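Local atomic coordinates of mucus binding protein (Lactobacillus reuteri, PDB entry 3I57), a protein that probably attaches the bacterium to host mucus from its cell wall, this type 2 repeat being a calcium-bearing segment of the protein with immunoglobulin-binding activity. Residues M1-H5 against F59-D63; G37-E42 against T70-K74; I153-S159 against T178-D184; Q114-F120 against Q143-T149; H84-T90 against T130-W135. All coordinates share one frame; numbering follows the deposited sequence.

Contact 1 (M1-H5 against F59-D63). With CA (calcium ion), chain C.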
# COMPACT_ATOMS: atom_id res chain seq x y z
N MET A 1 0.88 -50.20 -0.92
CA MET A 1 1.04 -49.02 -0.03
C MET A 1 0.00 -47.97 -0.48
O MET A 1 -0.42 -47.97 -1.64
CB MET A 1 2.47 -48.48 -0.17
CG MET A 1 3.04 -47.89 1.11
SD MET A 1 3.18 -49.14 2.42
CE MET A 1 4.56 -50.08 1.90
N GLN A 2 -0.42 -47.09 0.43
CA GLN A 2 -1.36 -46.01 0.08
C GLN A 2 -0.58 -44.69 0.10
O GLN A 2 0.45 -44.59 0.76
CB GLN A 2 -2.47 -45.95 1.12
CG GLN A 2 -3.26 -47.26 1.24
CD GLN A 2 -3.82 -47.69 -0.09
OE1 GLN A 2 -4.04 -46.85 -0.99
NE2 GLN A 2 -4.07 -49.00 -0.25
N LYS A 3 -1.10 -43.69 -0.60
CA LYS A 3 -0.40 -42.40 -0.68
C LYS A 3 -1.32 -41.28 -0.29
O LYS A 3 -2.51 -41.30 -0.61
CB LYS A 3 0.12 -42.13 -2.10
CG LYS A 3 1.22 -43.06 -2.57
CD LYS A 3 1.59 -42.73 -4.04
CE LYS A 3 3.08 -42.98 -4.29
NZ LYS A 3 3.98 -42.22 -3.36
N VAL A 4 -0.74 -40.30 0.38
CA VAL A 4 -1.48 -39.16 0.85
C VAL A 4 -0.69 -37.92 0.40
O VAL A 4 0.54 -37.94 0.38
CB VAL A 4 -1.57 -39.15 2.40
CG1 VAL A 4 -2.10 -37.81 2.88
CG2 VAL A 4 -2.46 -40.25 2.87
N HIS A 5 -1.40 -36.85 0.05
CA HIS A 5 -0.72 -35.63 -0.38
C HIS A 5 -1.33 -34.48 0.37
O HIS A 5 -2.52 -34.26 0.30
CB HIS A 5 -0.95 -35.42 -1.90
CG HIS A 5 -0.68 -36.64 -2.71
ND1 HIS A 5 0.60 -37.07 -3.00
CD2 HIS A 5 -1.52 -37.54 -3.26
CE1 HIS A 5 0.53 -38.18 -3.71
NE2 HIS A 5 -0.74 -38.49 -3.89
N PHE A 59 -4.91 -43.95 6.41
CA PHE A 59 -4.74 -44.33 5.01
C PHE A 59 -5.92 -45.23 4.61
O PHE A 59 -6.32 -46.12 5.37
CB PHE A 59 -3.41 -45.09 4.79
CG PHE A 59 -2.16 -44.25 4.97
CD1 PHE A 59 -1.65 -43.49 3.91
CD2 PHE A 59 -1.50 -44.21 6.19
CE1 PHE A 59 -0.51 -42.70 4.07
CE2 PHE A 59 -0.35 -43.44 6.36
CZ PHE A 59 0.14 -42.69 5.30
N ASP A 60 -6.47 -44.98 3.41
CA ASP A 60 -7.64 -45.74 2.90
C ASP A 60 -7.32 -47.15 2.43
O ASP A 60 -6.21 -47.63 2.58
CB ASP A 60 -8.35 -44.99 1.77
CG ASP A 60 -7.48 -44.82 0.53
OD1 ASP A 60 -6.58 -45.63 0.23
OD2 ASP A 60 -7.74 -43.82 -0.17
N ASN A 61 -8.31 -47.82 1.87
CA ASN A 61 -8.13 -49.15 1.33
C ASN A 61 -8.47 -49.12 -0.15
O ASN A 61 -9.18 -49.99 -0.66
CB ASN A 61 -9.06 -50.13 2.06
CG ASN A 61 -8.89 -51.58 1.59
OD1 ASN A 61 -7.81 -51.98 1.17
ND2 ASN A 61 -9.97 -52.37 1.67
N ASP A 62 -7.99 -48.07 -0.83
CA ASP A 62 -8.31 -47.82 -2.24
C ASP A 62 -7.01 -47.58 -3.01
O ASP A 62 -6.44 -46.48 -2.95
CB ASP A 62 -9.26 -46.62 -2.35
CG ASP A 62 -9.63 -46.30 -3.79
OD1 ASP A 62 -8.97 -46.83 -4.70
OD2 ASP A 62 -10.57 -45.50 -3.98
N ASP A 63 -6.54 -48.63 -3.67
CA ASP A 63 -5.25 -48.63 -4.38
C ASP A 63 -5.24 -47.66 -5.53
O ASP A 63 -4.19 -47.10 -5.85
CB ASP A 63 -4.96 -50.01 -4.96
CG ASP A 63 -4.58 -51.02 -3.93
OD1 ASP A 63 -4.54 -50.64 -2.74
OD2 ASP A 63 -4.35 -52.19 -4.30
CA CA C . -5.39 -44.93 -1.72
O HOH W 1 -1.98 -46.58 -3.62
O HOH W 2 -3.17 -44.56 -2.81
O HOH W 3 -4.51 -43.25 -0.29
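The Phe59 ring is met obliquely by two side chains of the strand that begins at Gln2: Val4 CG2 lies 3.4 Å from Phe59 CE1, and Gln2 CB packs against CD1 of the same ring. Beyond that apolar patch the flat amide of Gln2 serves three partners. Its NE2 donates to Asp63 OD1 (3.0 Å, 155°), with the acceptor close to the amide plane and amide and carboxylate nearly coplanar, and also bonds to Thr26 OG1. Its OE1 binds the calcium ion at 2.5 Å. The Gln2 chain bends at chi2 (-55°), which curls the amide back over the loop 59-63. Asp60 turns its carboxylate 69° from the amide and gives the metal OD1 at 2.4 Å, while Asp62 supplies its backbone O at 2.2 Å. Asp60 OD1 also accepts the N-H of Asp62 from above the carboxylate plane, an Asx turn that curves the loop round the ion. Two waters, one donating to Lys3 O and the other accepting from Lys3 N, and the backbone O of Asn65 complete the ligands. The site thus clamps the loop before strand 67-80 onto the start of strand 2-10, which lies between strands 15-24 and 67-80 in the sheet.

Contact 2 (G37-E42 against T70-K74)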
# COMPACT_ATOMS: atom_id res chain seq x y z
N GLY A 37 3.90 -27.09 9.11
CA GLY A 37 3.69 -26.41 7.83
C GLY A 37 2.92 -25.12 8.05
O GLY A 37 3.22 -24.08 7.46
N ILE A 38 1.89 -25.19 8.89
CA ILE A 38 1.14 -23.97 9.23
C ILE A 38 2.07 -22.92 9.87
O ILE A 38 2.08 -21.76 9.46
CB ILE A 38 -0.08 -24.27 10.11
CG1 ILE A 38 -1.16 -24.99 9.28
CG2 ILE A 38 -0.66 -22.99 10.72
CD1 ILE A 38 -2.22 -25.75 10.16
N LYS A 39 2.86 -23.34 10.85
CA LYS A 39 3.83 -22.42 11.46
C LYS A 39 4.76 -21.75 10.44
O LYS A 39 4.99 -20.52 10.50
CB LYS A 39 4.64 -23.15 12.52
CG LYS A 39 5.63 -22.28 13.27
CD LYS A 39 6.22 -23.14 14.42
CE LYS A 39 7.51 -22.56 14.99
NZ LYS A 39 7.28 -21.53 16.03
N LYS A 40 5.29 -22.54 9.52
CA LYS A 40 6.19 -22.04 8.48
C LYS A 40 5.52 -20.97 7.62
O LYS A 40 6.05 -19.86 7.46
CB LYS A 40 6.72 -23.20 7.63
CG LYS A 40 7.72 -22.80 6.52
CD LYS A 40 7.01 -22.28 5.27
CE LYS A 40 8.00 -21.93 4.13
NZ LYS A 40 9.03 -20.95 4.61
N PHE A 41 4.35 -21.28 7.07
CA PHE A 41 3.69 -20.29 6.23
C PHE A 41 3.21 -19.04 7.01
O PHE A 41 3.30 -17.92 6.50
CB PHE A 41 2.60 -20.94 5.36
CG PHE A 41 3.19 -21.85 4.32
CD1 PHE A 41 3.94 -21.32 3.28
CD2 PHE A 41 3.06 -23.22 4.41
CE1 PHE A 41 4.52 -22.14 2.34
CE2 PHE A 41 3.67 -24.05 3.48
CZ PHE A 41 4.37 -23.52 2.44
N GLU A 42 2.78 -19.23 8.26
CA GLU A 42 2.40 -18.06 9.06
C GLU A 42 3.65 -17.18 9.31
O GLU A 42 3.55 -15.96 9.36
CB GLU A 42 1.60 -18.47 10.31
CG GLU A 42 0.19 -19.05 9.93
CD GLU A 42 -0.82 -19.13 11.10
OE1 GLU A 42 -0.37 -19.44 12.22
OE2 GLU A 42 -2.06 -18.91 10.91
N THR A 70 -6.09 -30.32 1.54
CA THR A 70 -5.55 -28.95 1.41
C THR A 70 -5.46 -28.21 2.76
O THR A 70 -6.23 -28.46 3.70
CB THR A 70 -6.36 -28.11 0.41
OG1 THR A 70 -7.73 -28.07 0.83
CG2 THR A 70 -6.30 -28.72 -1.01
N VAL A 71 -4.45 -27.34 2.87
CA VAL A 71 -4.33 -26.45 4.00
C VAL A 71 -4.31 -25.07 3.36
O VAL A 71 -3.38 -24.73 2.63
CB VAL A 71 -3.02 -26.67 4.82
CG1 VAL A 71 -2.96 -25.70 5.99
CG2 VAL A 71 -2.97 -28.09 5.39
N ILE A 72 -5.34 -24.29 3.62
CA ILE A 72 -5.55 -23.10 2.81
C ILE A 72 -5.27 -21.89 3.68
O ILE A 72 -5.74 -21.82 4.81
CB ILE A 72 -7.01 -23.04 2.24
CG1 ILE A 72 -7.27 -24.20 1.28
CG2 ILE A 72 -7.24 -21.72 1.46
CD1 ILE A 72 -8.75 -24.37 0.88
N PHE A 73 -4.51 -20.94 3.14
CA PHE A 73 -4.20 -19.71 3.85
C PHE A 73 -4.74 -18.48 3.14
O PHE A 73 -4.92 -18.47 1.93
CB PHE A 73 -2.69 -19.53 3.93
CG PHE A 73 -1.98 -20.65 4.63
CD1 PHE A 73 -1.67 -20.55 5.97
CD2 PHE A 73 -1.64 -21.79 3.94
CE1 PHE A 73 -1.00 -21.60 6.62
CE2 PHE A 73 -0.98 -22.86 4.59
CZ PHE A 73 -0.68 -22.75 5.92
N LYS A 74 -4.93 -17.41 3.91
CA LYS A 74 -5.09 -16.09 3.32
C LYS A 74 -3.87 -15.25 3.69
O LYS A 74 -2.96 -15.73 4.39
CB LYS A 74 -6.39 -15.42 3.80
CG LYS A 74 -7.63 -16.18 3.44
CD LYS A 74 -8.88 -15.46 4.02
CE LYS A 74 -10.16 -15.85 3.28
NZ LYS A 74 -9.96 -15.72 1.81
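Phe73 is the bump of this contact: its ring rises from strand 70-74 and pushes into a shallow hollow on the helix 37-42, walled by Ile38, Phe41 and Glu42. Phe41 CB sits over one face of the ring in a CH-pi contact, 4.0 Å from its centroid and displaced toward the rim. The backbone forms the floor of the hollow, since Ile38 CA meets the edge of the Phe73 ring in plane, 4.0 Å from CZ. Glu42 CG closes the edge at CE1, while its carboxylate turns to the backbone N of Leu48. The helix runs nearly along the strand, the axes 10.4 Å apart and 21° from parallel, so it packs lengthwise on a face of the sheet, as in a beta-grasp fold, where a sheet wraps round a single helix. With CG beside its backbone N (chi1 -68°), Phe41 leads its own ring away from the strand toward Tyr8; the Phe41 and Phe73 rings meet obliquely, their planes 54° apart. One turn earlier, Ile38 fills the notch beside Phe73: its CG1 touches Val71 CG1 at 3.8 Å and lies 4.1 Å from Phe73 CZ. Val71, with CG1 anti to the backbone N, crosses Ile38 at about a right angle, and Leu48 and Asp51 of strand 46-51 flank both side chains.

Contact 3 (I153-S159 against T178-D184)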
# COMPACT_ATOMS: atom_id res chain seq x y z
N ILE A 153 7.63 46.74 -4.62
CA ILE A 153 8.54 47.25 -5.62
C ILE A 153 8.18 48.73 -5.84
O ILE A 153 7.07 49.04 -6.29
CB ILE A 153 8.43 46.43 -6.93
CG1 ILE A 153 8.61 44.94 -6.62
CG2 ILE A 153 9.48 46.88 -7.97
CD1 ILE A 153 8.65 44.04 -7.84
N ALA A 154 9.10 49.63 -5.50
CA ALA A 154 8.81 51.06 -5.62
C ALA A 154 8.26 51.40 -6.99
O ALA A 154 8.83 51.00 -8.01
CB ALA A 154 10.07 51.90 -5.32
N GLY A 155 7.16 52.13 -7.01
CA GLY A 155 6.60 52.62 -8.25
C GLY A 155 5.58 51.69 -8.86
O GLY A 155 5.03 51.99 -9.91
N TYR A 156 5.34 50.56 -8.19
CA TYR A 156 4.44 49.53 -8.71
C TYR A 156 3.54 48.95 -7.61
O TYR A 156 3.85 49.03 -6.43
CB TYR A 156 5.23 48.39 -9.36
CG TYR A 156 5.97 48.80 -10.61
CD1 TYR A 156 5.39 48.63 -11.85
CD2 TYR A 156 7.25 49.36 -10.55
CE1 TYR A 156 6.06 48.99 -13.02
CE2 TYR A 156 7.93 49.72 -11.71
CZ TYR A 156 7.32 49.54 -12.94
OH TYR A 156 7.96 49.89 -14.11
N ALA A 157 2.43 48.36 -8.04
CA ALA A 157 1.50 47.67 -7.15
C ALA A 157 1.22 46.29 -7.74
O ALA A 157 0.91 46.16 -8.92
CB ALA A 157 0.20 48.43 -7.03
N PRO A 158 1.27 45.26 -6.90
CA PRO A 158 1.00 43.90 -7.36
C PRO A 158 -0.51 43.64 -7.57
O PRO A 158 -1.33 44.25 -6.89
CB PRO A 158 1.55 43.05 -6.22
CG PRO A 158 1.28 43.89 -4.98
CD PRO A 158 1.49 45.32 -5.44
N SER A 159 -0.85 42.74 -8.48
CA SER A 159 -2.22 42.39 -8.77
C SER A 159 -2.86 41.68 -7.58
O SER A 159 -4.07 41.74 -7.40
CB SER A 159 -2.28 41.47 -9.98
OG SER A 159 -1.40 40.38 -9.82
N THR A 178 0.77 33.67 -11.49
CA THR A 178 1.58 34.86 -11.67
C THR A 178 0.88 36.08 -11.10
O THR A 178 -0.28 36.33 -11.40
CB THR A 178 1.84 35.13 -13.17
OG1 THR A 178 2.49 34.00 -13.75
CG2 THR A 178 2.75 36.37 -13.32
N VAL A 179 1.60 36.81 -10.27
CA VAL A 179 1.24 38.12 -9.78
C VAL A 179 1.88 39.13 -10.76
O VAL A 179 3.04 38.97 -11.13
CB VAL A 179 1.77 38.27 -8.34
CG1 VAL A 179 1.75 39.73 -7.86
CG2 VAL A 179 0.92 37.40 -7.37
N ILE A 180 1.11 40.13 -11.20
CA ILE A 180 1.55 41.12 -12.21
C ILE A 180 1.67 42.48 -11.54
O ILE A 180 0.79 42.86 -10.75
CB ILE A 180 0.49 41.26 -13.34
CG1 ILE A 180 0.43 40.00 -14.19
CG2 ILE A 180 0.81 42.47 -14.24
CD1 ILE A 180 -0.64 40.01 -15.22
N TYR A 181 2.76 43.20 -11.81
CA TYR A 181 3.00 44.51 -11.21
C TYR A 181 2.70 45.60 -12.22
O TYR A 181 3.20 45.58 -13.35
CB TYR A 181 4.46 44.67 -10.72
CG TYR A 181 4.72 43.96 -9.43
CD1 TYR A 181 4.98 42.59 -9.41
CD2 TYR A 181 4.63 44.63 -8.22
CE1 TYR A 181 5.18 41.92 -8.22
CE2 TYR A 181 4.84 43.98 -7.03
CZ TYR A 181 5.11 42.62 -7.03
OH TYR A 181 5.30 41.99 -5.83
N THR A 182 1.85 46.53 -11.80
CA THR A 182 1.40 47.62 -12.65
C THR A 182 1.92 48.95 -12.10
O THR A 182 1.94 49.18 -10.90
CB THR A 182 -0.14 47.64 -12.72
OG1 THR A 182 -0.60 46.45 -13.39
CG2 THR A 182 -0.63 48.85 -13.50
N ALA A 183 2.37 49.82 -13.00
CA ALA A 183 2.90 51.11 -12.57
C ALA A 183 1.84 51.98 -11.90
O ALA A 183 0.68 51.98 -12.32
CB ALA A 183 3.57 51.84 -13.76
N ASP A 184 2.25 52.69 -10.85
CA ASP A 184 1.40 53.66 -10.16
C ASP A 184 1.06 54.84 -11.08
O ASP A 184 1.94 55.32 -11.80
CB ASP A 184 2.14 54.23 -8.95
CG ASP A 184 2.32 53.21 -7.84
OD1 ASP A 184 1.62 52.17 -7.82
OD2 ASP A 184 3.17 53.46 -6.98
O HOH W 4 -2.45 38.06 -10.44
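An antiparallel strand pair, 156-158 against 178-183, is entered through a type II turn from Ile153 to Tyr156. Ala157 and Thr182 form its hydrogen-bonded pair: Ala157 N reaches Thr182 O at 3.0 Å, and Thr182 N returns to Ala157 O. Beyond it Asp184 N binds Gly155 O, the donor standing above the carbonyl plane. Pro158 faces Tyr181 as a non-hydrogen-bonded pair, so its missing N-H costs the ladder nothing; just past the strand, Ser159 N makes a weak bond to Ile180 O. The Ser159 hydroxyl, swung by a chi1 of 52° between the backbone N and the carbonyl carbon, accepts Ile180 N at 2.9 Å (170°), a side chain standing in for a strand carbonyl. A water then bridges Ser159 OG to Thr178 O. Tyr156, Pro158 and Tyr181 share one face of the sheet, and there the Tyr181 ring is sandwiched. Ile153 CD1 is centred over one face, 3.8 Å from the centroid and 9° off the normal; Pro158 CB covers the other at 3.9 Å, while Tyr156 CB lies at the edge. The ring's OH ends on Pro151 O. A serine in place of Tyr181 would probably leave Ile153 and Pro158 facing a gap and Pro151 O without its hydroxyl partner. The pair is a beta ladder at the margin of the long mixed sheet, strand 176-183 running parallel to 93-104 on its other side.

Contact 4 (Q114-F120 against Q143-T149)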
# COMPACT_ATOMS: atom_id res chain seq x y z
N GLN A 114 8.29 32.85 -5.25
CA GLN A 114 8.16 32.30 -3.90
C GLN A 114 7.39 31.01 -4.00
O GLN A 114 6.56 30.85 -4.90
CB GLN A 114 7.39 33.27 -3.00
CG GLN A 114 8.23 34.43 -2.56
CD GLN A 114 7.48 35.33 -1.60
OE1 GLN A 114 7.23 36.49 -1.91
NE2 GLN A 114 7.12 34.80 -0.44
N THR A 115 7.69 30.08 -3.11
CA THR A 115 7.02 28.79 -3.11
C THR A 115 6.54 28.45 -1.73
O THR A 115 7.00 29.02 -0.75
CB THR A 115 7.94 27.66 -3.57
OG1 THR A 115 9.12 27.59 -2.76
CG2 THR A 115 8.30 27.88 -5.05
N ALA A 116 5.60 27.51 -1.67
CA ALA A 116 5.13 26.99 -0.40
C ALA A 116 4.70 25.56 -0.64
O ALA A 116 4.43 25.17 -1.78
CB ALA A 116 3.97 27.79 0.10
N GLN A 117 4.61 24.79 0.44
CA GLN A 117 4.35 23.37 0.32
C GLN A 117 3.24 22.91 1.24
O GLN A 117 3.04 23.49 2.31
CB GLN A 117 5.62 22.57 0.57
CG GLN A 117 6.68 22.72 -0.54
CD GLN A 117 7.74 21.66 -0.45
OE1 GLN A 117 8.15 21.27 0.64
NE2 GLN A 117 8.21 21.20 -1.60
N VAL A 118 2.48 21.91 0.79
CA VAL A 118 1.53 21.23 1.64
C VAL A 118 1.80 19.72 1.53
O VAL A 118 2.35 19.22 0.53
CB VAL A 118 0.03 21.50 1.28
CG1 VAL A 118 -0.34 23.01 1.46
CG2 VAL A 118 -0.29 21.03 -0.14
N THR A 119 1.46 19.02 2.60
CA THR A 119 1.67 17.58 2.65
C THR A 119 0.38 16.87 3.00
O THR A 119 -0.34 17.31 3.91
CB THR A 119 2.75 17.26 3.73
OG1 THR A 119 4.00 17.80 3.28
CG2 THR A 119 2.88 15.76 3.94
N PHE A 120 0.05 15.81 2.26
CA PHE A 120 -1.11 14.98 2.56
C PHE A 120 -0.66 13.64 3.09
O PHE A 120 0.46 13.22 2.81
CB PHE A 120 -1.91 14.69 1.29
CG PHE A 120 -2.51 15.92 0.70
CD1 PHE A 120 -3.81 16.27 1.01
CD2 PHE A 120 -1.76 16.75 -0.12
CE1 PHE A 120 -4.37 17.43 0.49
CE2 PHE A 120 -2.31 17.90 -0.69
CZ PHE A 120 -3.61 18.25 -0.37
N GLN A 143 -5.46 20.92 1.66
CA GLN A 143 -4.53 21.60 2.55
C GLN A 143 -4.23 22.99 2.03
O GLN A 143 -4.09 23.19 0.81
CB GLN A 143 -3.21 20.82 2.67
CG GLN A 143 -3.31 19.46 3.39
CD GLN A 143 -3.45 19.62 4.91
OE1 GLN A 143 -4.57 19.81 5.43
NE2 GLN A 143 -2.34 19.58 5.62
N SER A 144 -4.11 23.96 2.94
CA SER A 144 -3.84 25.35 2.52
C SER A 144 -2.34 25.69 2.64
O SER A 144 -1.65 25.24 3.56
CB SER A 144 -4.72 26.33 3.31
OG SER A 144 -4.50 26.13 4.70
N TYR A 145 -1.85 26.45 1.66
CA TYR A 145 -0.46 26.87 1.63
C TYR A 145 -0.34 28.03 2.56
O TYR A 145 -1.33 28.71 2.81
CB TYR A 145 -0.07 27.30 0.20
CG TYR A 145 -0.06 26.12 -0.75
CD1 TYR A 145 1.05 25.29 -0.83
CD2 TYR A 145 -1.18 25.80 -1.52
CE1 TYR A 145 1.07 24.19 -1.67
CE2 TYR A 145 -1.17 24.69 -2.39
CZ TYR A 145 -0.03 23.89 -2.44
OH TYR A 145 0.01 22.79 -3.27
N LYS A 146 0.85 28.23 3.11
CA LYS A 146 1.15 29.44 3.88
C LYS A 146 0.88 30.65 2.97
O LYS A 146 1.12 30.57 1.76
CB LYS A 146 2.63 29.42 4.27
CG LYS A 146 2.99 30.50 5.29
CD LYS A 146 4.51 30.62 5.44
CE LYS A 146 4.84 31.80 6.36
NZ LYS A 146 3.98 31.81 7.58
N ALA A 147 0.39 31.75 3.53
CA ALA A 147 0.23 32.98 2.74
C ALA A 147 1.55 33.52 2.23
O ALA A 147 2.54 33.61 2.96
CB ALA A 147 -0.52 34.06 3.56
N LEU A 148 1.57 33.88 0.95
CA LEU A 148 2.77 34.44 0.34
C LEU A 148 2.56 35.92 0.04
O LEU A 148 1.67 36.28 -0.71
CB LEU A 148 3.11 33.69 -0.94
CG LEU A 148 3.34 32.19 -0.75
CD1 LEU A 148 3.78 31.53 -2.05
CD2 LEU A 148 4.37 31.94 0.37
N THR A 149 3.38 36.77 0.65
CA THR A 149 3.22 38.20 0.48
C THR A 149 4.04 38.63 -0.72
O THR A 149 5.24 38.36 -0.80
CB THR A 149 3.69 38.97 1.70
OG1 THR A 149 2.96 38.53 2.85
CG2 THR A 149 3.45 40.48 1.50
O HOH W 5 2.82 26.08 3.37
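This is face packing between two sheets: segment 114-120 of the long strand 112-127 lies against segment 143-149, which holds part of strand 142-144 and all of 148-149. The two run about antiparallel, 168° apart end to end, and meet through side chains. Val118 and Tyr145 lie at the middle. Val118 CG1 sits over one face of the Tyr145 ring, 3.7 Å from its centroid and 17° off the normal, while CG2 reaches the phenol end, 3.6 Å from Tyr145 OH. At the ring's edge, in plane, comes Gln117 N. Tyr145 OH itself bonds to Ser167 OG on strand 162-168. A leucine replacing Tyr145 would probably leave Ser167 OG without this partner and strip Val118 of the flat surface beneath it. Toward one end, Ala116 CB touches Tyr145 CD1 at 4.0 Å and Leu148 CD2 at 4.2 Å. At the other, Gln143 CG, set beside its backbone N by chi1 (-68°), lies over a face of Phe120, 4.0 Å from the centroid. A water joins the backbones, donating to Gln117 O and accepting from Lys146 N. The result is a small antiparallel sheet, 162-168 its middle strand, stacked on the long mixed sheet: two-layer all-beta packing.

Contact 5 (H84-T90 against T130-W135)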
# COMPACT_ATOMS: atom_id res chain seq x y z
N HIS A 84 4.65 4.32 6.97
CA HIS A 84 5.12 2.95 6.77
C HIS A 84 5.62 2.75 5.34
O HIS A 84 5.07 3.33 4.40
CB HIS A 84 4.02 1.95 7.12
CG HIS A 84 4.52 0.55 7.31
ND1 HIS A 84 4.58 -0.07 8.54
CD2 HIS A 84 5.00 -0.35 6.42
CE1 HIS A 84 5.05 -1.29 8.40
NE2 HIS A 84 5.31 -1.49 7.12
N SER A 85 6.67 1.96 5.17
CA SER A 85 7.18 1.68 3.83
C SER A 85 6.35 0.57 3.19
O SER A 85 5.61 -0.14 3.87
CB SER A 85 8.66 1.29 3.87
OG SER A 85 8.85 0.11 4.63
N SER A 86 6.47 0.47 1.87
CA SER A 86 5.80 -0.56 1.09
C SER A 86 6.74 -1.13 0.04
O SER A 86 7.51 -0.41 -0.61
CB SER A 86 4.57 0.04 0.40
OG SER A 86 3.93 -0.92 -0.43
N ALA A 87 6.66 -2.44 -0.12
CA ALA A 87 7.56 -3.15 -0.99
C ALA A 87 7.44 -2.72 -2.45
O ALA A 87 8.37 -2.93 -3.24
CB ALA A 87 7.33 -4.67 -0.83
N ASP A 88 6.30 -2.14 -2.84
CA ASP A 88 6.14 -1.63 -4.21
C ASP A 88 6.55 -0.16 -4.33
O ASP A 88 6.29 0.47 -5.36
CB ASP A 88 4.72 -1.86 -4.75
CG ASP A 88 3.66 -1.06 -4.02
OD1 ASP A 88 4.00 -0.39 -3.00
OD2 ASP A 88 2.49 -1.11 -4.46
N GLY A 89 7.17 0.37 -3.28
CA GLY A 89 7.69 1.76 -3.24
C GLY A 89 6.65 2.88 -3.14
O GLY A 89 7.01 4.06 -3.18
N THR A 90 5.39 2.54 -2.98
CA THR A 90 4.35 3.58 -2.80
C THR A 90 4.45 4.14 -1.40
O THR A 90 4.96 3.47 -0.50
CB THR A 90 2.93 3.06 -3.08
OG1 THR A 90 2.67 1.93 -2.25
CG2 THR A 90 2.80 2.65 -4.54
N THR A 130 3.19 -10.15 0.97
CA THR A 130 3.84 -9.43 -0.12
C THR A 130 4.71 -8.25 0.35
O THR A 130 5.58 -7.80 -0.41
CB THR A 130 2.82 -8.92 -1.13
OG1 THR A 130 1.98 -7.96 -0.49
CG2 THR A 130 1.95 -10.08 -1.66
N GLY A 131 4.51 -7.75 1.56
CA GLY A 131 5.18 -6.51 1.99
C GLY A 131 4.62 -5.22 1.41
O GLY A 131 5.13 -4.12 1.68
N ILE A 132 3.55 -5.33 0.65
CA ILE A 132 2.92 -4.19 -0.02
C ILE A 132 1.81 -3.59 0.83
O ILE A 132 0.96 -4.31 1.38
CB ILE A 132 2.35 -4.60 -1.39
CG1 ILE A 132 3.44 -5.25 -2.25
CG2 ILE A 132 1.63 -3.40 -2.11
CD1 ILE A 132 2.90 -5.89 -3.58
N VAL A 133 1.82 -2.26 0.94
CA VAL A 133 0.73 -1.58 1.62
C VAL A 133 -0.32 -1.18 0.59
O VAL A 133 0.00 -0.54 -0.41
CB VAL A 133 1.23 -0.28 2.28
CG1 VAL A 133 0.06 0.46 2.92
CG2 VAL A 133 2.28 -0.60 3.37
N ALA A 134 -1.57 -1.56 0.84
CA ALA A 134 -2.71 -1.00 0.13
C ALA A 134 -3.08 0.29 0.81
O ALA A 134 -3.65 0.29 1.91
CB ALA A 134 -3.89 -1.98 0.16
N TRP A 135 -2.78 1.41 0.15
CA TRP A 135 -3.02 2.72 0.77
C TRP A 135 -4.48 3.13 0.63
O TRP A 135 -5.06 2.96 -0.42
CB TRP A 135 -2.12 3.79 0.13
CG TRP A 135 -0.67 3.53 0.44
CD1 TRP A 135 0.31 3.07 -0.42
CD2 TRP A 135 -0.03 3.68 1.72
NE1 TRP A 135 1.49 2.94 0.25
CE2 TRP A 135 1.32 3.30 1.56
CE3 TRP A 135 -0.47 4.11 2.98
CZ2 TRP A 135 2.24 3.35 2.60
CZ3 TRP A 135 0.43 4.15 4.02
CH2 TRP A 135 1.77 3.76 3.83
O HOH W 6 0.61 -0.06 -3.08
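His84, in the loop between strands 67-80 and 93-104, starts the contact with its backbone O, which lies at the edge of the Trp135 indole, in plane, 3.4 Å from CZ2; its imidazole CD2 meets Val133 CG2 obliquely. The same methyl packs against Ser85 O. Ser86 turns OG anti to its backbone N (chi1 177°), to accept the N-H of Val133 at 2.9 Å and 170° while giving its own proton to Asp88 OD1. Ala87 N donates to Gly131 O at 2.9 Å, from above the carbonyl plane, and its methyl lies so near Gly131 that a side chain there would be tight. A type I turn from Ser86 to Gly89 follows. From this turn, Asp88 OD1 accepts three bonds, from Ser86 OG, Thr90 N and Thr90 OG1, the pairing with Thr90 N making an Asx turn. Thr90 OG1 then accepts a weak bond from Trp135 NE1 (2.9 Å, 127°). A water sits within hydrogen-bonding distance of Asp88 OD2, Thr90 OG1 and Val133 O on strand 133-135, which pairs with 112-127. One carboxylate thus orients both hydroxyls that receive N-H groups from segment 130-135, and these donors are likely to stabilise its charge.

Overall arrangement
The five contacts are strung along an elongated chain. Contact 1, with the calcium ion, and contact 3 mark opposite ends, their centres about 92 Å apart, and contact 5 lies near the middle, its centre about 4 Å from that of the chain. Contacts 1 and 2 fall in the mucin binding domain range, with centres about 23 Å apart, and are joined through the neighbouring strands 2-10 and 67-80; contacts 3, 4 and 5 fall in the Muc B2-like range. Contacts 3 and 4, about 22 Å apart between centres, adjoin in sequence. Contact 5 approaches contacts 2 and 4 to about 9 Å between nearest atoms. All five reach the same long mixed sheet.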